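Putative malic enzyme ((S)-malate:NAD+ oxidoreductase (decarboxylating)) (Streptococcus pyogenes, PDB 2A9F) probably catalyses the NAD+-dependent oxidative decarboxylation of (S)-malate, with magnesium or manganese as the divalent cation. Local coordinates at the interface of chains A and B. Residues are numbered along the deposited sequence; one frame, centred on the assembly and turned at random. Chains: chain A/B, putative malic enzyme ((S)-malate:NAD+ oxidoreductase (decarboxylating)).

Contact 1: the interface of chains A and B. Residues chain A 85, 111-114, 123; chain B 125-127, 129.
B:Ala126, in the last turn of helix 117-127 of one malic-enzyme subunit, packs against A:Leu112, A:Asp113, A:Thr114 and A:Ile123 of the other. Both subunits contribute here through the N-terminal domain of the malic enzyme family, and the patch is an example of a helix end set against the loop that follows a strand.

The apolar part centres on the methyl of B:Ala126. CD1 at the tip of A:Ile123 reaches CB of B:Ala126 at 3.3 Å, and CG2 of A:Thr114 meets the same carbon at 3.8 Å. That methyl of A:Thr114 stands beside its own backbone N, anti to the carbonyl carbon, while OG1 lies between the backbone N and the carbonyl carbon (chi1 73°). CB of A:Leu112 adds a further contact, 3.9 Å from CB of B:Ala126. Beyond it the side chains of A:Leu112 and B:Leu127 lie alongside each other and point the same way; their CD2 methyls are modelled too close for the spacing to carry meaning.

Polar contact is slight. The backbone N of A:Asp113, just past strand 106-111, gives a weak, bent hydrogen bond to the carbonyl O of B:Ala126 (3.1 Å, 134° at the hydrogen), doubtful because this oxygen is modelled too close to A:Leu112. The carboxylate of A:Asp113 turns back toward the same helix end, where OD2 lies 3.2 Å from the carbonyl O of B:Lys125; two oxygens so placed would be expected to repel unless a proton or water intervenes.

Proline packing closes the patch. The ring of B:Pro129 lies across the A:Asp113 side chain at about a right angle, its CG 4.0 Å from the carboxylate carbon CG. Its CB faces the ring of A:Pro85, 4.1 Å from CG, with the two rings set obliquely.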
# COMPACT_ATOMS: atom_id res chain seq x y z
N PRO A 85 -0.00 5.82 14.28
CA PRO A 85 -0.39 5.47 12.91
C PRO A 85 -1.88 5.11 12.69
O PRO A 85 -2.50 5.62 11.75
CB PRO A 85 0.58 4.34 12.55
CG PRO A 85 0.92 3.73 13.91
CD PRO A 85 1.09 4.95 14.76
N VAL A 111 0.30 3.94 6.98
CA VAL A 111 0.84 4.47 8.24
C VAL A 111 1.78 3.47 8.89
O VAL A 111 1.42 2.32 9.09
CB VAL A 111 -0.29 4.82 9.22
CG1 VAL A 111 -1.04 6.04 8.74
CG2 VAL A 111 -1.24 3.63 9.39
N LEU A 112 2.98 3.90 9.23
CA LEU A 112 3.93 3.00 9.88
C LEU A 112 4.21 3.42 11.31
O LEU A 112 4.29 4.62 11.59
CB LEU A 112 5.24 2.96 9.10
CG LEU A 112 5.43 3.91 7.90
CD1 LEU A 112 6.60 4.85 8.15
CD2 LEU A 112 5.72 3.09 6.67
N ASP A 113 4.33 2.47 12.23
CA ASP A 113 4.64 2.84 13.61
C ASP A 113 6.14 2.74 13.86
O ASP A 113 6.66 1.69 14.25
CB ASP A 113 3.88 1.99 14.65
CG ASP A 113 4.22 0.51 14.56
OD1 ASP A 113 3.94 -0.23 15.53
OD2 ASP A 113 4.77 0.10 13.52
N THR A 114 6.83 3.84 13.60
CA THR A 114 8.26 3.95 13.80
C THR A 114 8.46 5.44 13.71
O THR A 114 7.92 6.07 12.80
CB THR A 114 9.10 3.31 12.66
OG1 THR A 114 9.03 4.14 11.50
CG2 THR A 114 8.60 1.93 12.32
N ILE A 123 12.32 2.46 4.99
CA ILE A 123 11.09 1.68 4.77
C ILE A 123 10.49 2.08 3.42
O ILE A 123 10.16 1.23 2.59
CB ILE A 123 10.03 1.96 5.86
CG1 ILE A 123 10.26 1.04 7.07
CG2 ILE A 123 8.62 1.77 5.30
CD1 ILE A 123 9.66 1.57 8.35
N LYS B 125 6.32 -5.12 10.05
CA LYS B 125 5.97 -4.61 11.37
C LYS B 125 5.62 -3.13 11.29
O LYS B 125 4.65 -2.68 11.90
CB LYS B 125 7.12 -4.76 12.36
CG LYS B 125 7.40 -6.18 12.86
CD LYS B 125 8.65 -6.17 13.75
CE LYS B 125 8.73 -7.40 14.65
NZ LYS B 125 9.81 -7.28 15.68
N ALA B 126 6.35 -2.36 10.49
CA ALA B 126 6.09 -0.95 10.33
C ALA B 126 4.73 -0.63 9.66
O ALA B 126 4.10 0.37 10.00
CB ALA B 126 7.24 -0.31 9.57
N LEU B 127 4.26 -1.46 8.69
CA LEU B 127 3.00 -1.20 7.95
C LEU B 127 1.75 -1.95 8.45
O LEU B 127 0.63 -1.64 8.03
CB LEU B 127 3.21 -1.56 6.47
CG LEU B 127 4.27 -0.78 5.71
CD1 LEU B 127 4.33 -1.26 4.27
CD2 LEU B 127 3.96 0.71 5.77
N PRO B 129 -0.10 -1.74 10.82
CA PRO B 129 -1.03 -0.84 11.45
C PRO B 129 -2.16 -0.53 10.55
O PRO B 129 -3.32 -0.47 10.91
CB PRO B 129 -0.10 0.24 11.92
CG PRO B 129 1.12 -0.57 12.34
CD PRO B 129 1.15 -1.83 11.51

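Contact 2: the interface of chains A and B. Residues chain A 20, 86-87, 89-90, 93; chain B 47, 51, 58, 62-63.
A:Pro90 presents its ring to B:Val47, B:Ile51 and B:Thr62, a worked example of helix packing in the two-chain assembly of a malic enzyme: helix 85-102 of one subunit lies against helix 44-53, helix 58-61 and the 3-10 helix 63-65 of the other, with the loop residue B:Thr62 between the last two. Around the ring, CB of A:Pro90 touches CG1 of B:Val47 at 3.5 Å. The next atom, CG, is shared: it meets the same valine methyl at 3.4 Å and CD1 of B:Ile51 at 3.5 Å, the isoleucine coming tip to tip. CD turns toward the methyl CG2 of B:Thr62, 3.8 Å away.

B:Ile51 uses both branches. While CD1 meets the proline, CG2, anti to the backbone N, lies against CA of A:Ala87 at 3.4 Å. The preceding residue, A:Glu86, rests its CB on the methyl of B:Ala58.

With OG1 of B:Thr62 between the backbone N and the carbonyl carbon (chi1 70°), the methyl CG2 is presented to chain A; OG1 donates to the carbonyl O of B:Ala58 at 2.6 Å, in the carbonyl plane and on a lone pair. A:Met89 crosses this threonine at about a right angle, through CB and CG.

At the far end A:Glu93 and B:Thr63 meet tip to tip. OE1 of the carboxylate accepts weak hydrogen bonds from the backbone N and OG1 of B:Thr63, while OE2 lies 3.4 Å from the threonine methyl CG2.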
# COMPACT_ATOMS: atom_id res chain seq x y z
N GLY A 20 -14.00 2.42 6.96
CA GLY A 20 -13.00 3.16 6.22
C GLY A 20 -13.70 3.83 5.04
O GLY A 20 -14.92 3.70 4.87
N GLU A 86 -2.45 4.25 13.52
CA GLU A 86 -3.86 3.88 13.36
C GLU A 86 -4.80 5.08 13.37
O GLU A 86 -5.65 5.23 12.49
CB GLU A 86 -4.32 2.88 14.44
CG GLU A 86 -3.69 1.51 14.34
CD GLU A 86 -2.55 1.31 15.31
OE1 GLU A 86 -1.79 2.28 15.55
OE2 GLU A 86 -2.40 0.18 15.83
N ALA A 87 -4.64 5.95 14.37
CA ALA A 87 -5.47 7.15 14.50
C ALA A 87 -5.30 8.09 13.31
O ALA A 87 -6.19 8.90 13.01
CB ALA A 87 -5.14 7.89 15.80
N MET A 89 -4.78 7.02 10.08
CA MET A 89 -5.39 6.41 8.91
C MET A 89 -6.61 7.14 8.32
O MET A 89 -6.65 7.38 7.11
CB MET A 89 -5.72 4.94 9.21
CG MET A 89 -5.70 4.02 7.98
SD MET A 89 -4.09 3.59 7.27
CE MET A 89 -3.45 5.09 6.87
N PRO A 90 -7.59 7.54 9.16
CA PRO A 90 -8.76 8.25 8.64
C PRO A 90 -8.36 9.45 7.78
O PRO A 90 -8.97 9.72 6.76
CB PRO A 90 -9.49 8.69 9.91
CG PRO A 90 -9.17 7.62 10.85
CD PRO A 90 -7.70 7.37 10.62
N GLU A 93 -6.43 8.19 4.45
CA GLU A 93 -7.28 7.64 3.42
C GLU A 93 -8.23 8.73 2.91
O GLU A 93 -8.73 8.66 1.79
CB GLU A 93 -8.00 6.38 3.90
CG GLU A 93 -8.85 6.49 5.12
CD GLU A 93 -9.22 5.11 5.66
OE1 GLU A 93 -8.32 4.39 6.15
OE2 GLU A 93 -10.41 4.73 5.57
N VAL B 47 -12.82 11.46 13.86
CA VAL B 47 -12.54 10.05 13.64
C VAL B 47 -11.14 9.72 14.15
O VAL B 47 -10.95 8.70 14.82
CB VAL B 47 -12.61 9.68 12.15
CG1 VAL B 47 -12.30 8.19 11.97
CG2 VAL B 47 -13.98 10.01 11.59
N ILE B 51 -10.27 7.34 17.50
CA ILE B 51 -9.37 6.20 17.39
C ILE B 51 -8.16 6.39 18.29
O ILE B 51 -7.62 5.42 18.82
CB ILE B 51 -8.88 6.00 15.93
CG1 ILE B 51 -10.04 5.51 15.07
CG2 ILE B 51 -7.72 5.00 15.87
CD1 ILE B 51 -9.70 5.46 13.62
N ALA B 58 -9.70 1.06 15.39
CA ALA B 58 -9.00 1.05 14.11
C ALA B 58 -9.62 -0.04 13.26
O ALA B 58 -9.66 0.08 12.03
CB ALA B 58 -7.51 0.78 14.32
N THR B 62 -11.53 2.41 10.03
CA THR B 62 -10.55 2.59 8.96
C THR B 62 -10.58 1.36 8.08
O THR B 62 -11.10 0.32 8.50
CB THR B 62 -9.13 2.81 9.53
OG1 THR B 62 -8.66 1.61 10.12
CG2 THR B 62 -9.17 3.87 10.60
N THR B 63 -10.02 1.47 6.87
CA THR B 63 -10.01 0.34 5.94
C THR B 63 -9.26 -0.87 6.48
O THR B 63 -9.29 -1.94 5.86
CB THR B 63 -9.41 0.72 4.58
OG1 THR B 63 -8.09 1.25 4.76
CG2 THR B 63 -10.28 1.75 3.88

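The two contacts lie about 13 Å apart, measured between the centres of their C-alpha atoms, and both draw on helix 85-102 of chain A: A:Pro85 at its start belongs to contact 1, and A:Glu86, A:Ala87, A:Met89, A:Pro90 and A:Glu93 to contact 2. The helix thus runs along chain B through both patches. It also carries A:Lys95, the predicted proton acceptor, about 10 Å from the centre of contact 2 and 17 Å from that of contact 1, so if this pairing is the biological one, its packing may help to position that part of the active site. Two-fold symmetry repeats both contacts with the chains exchanged.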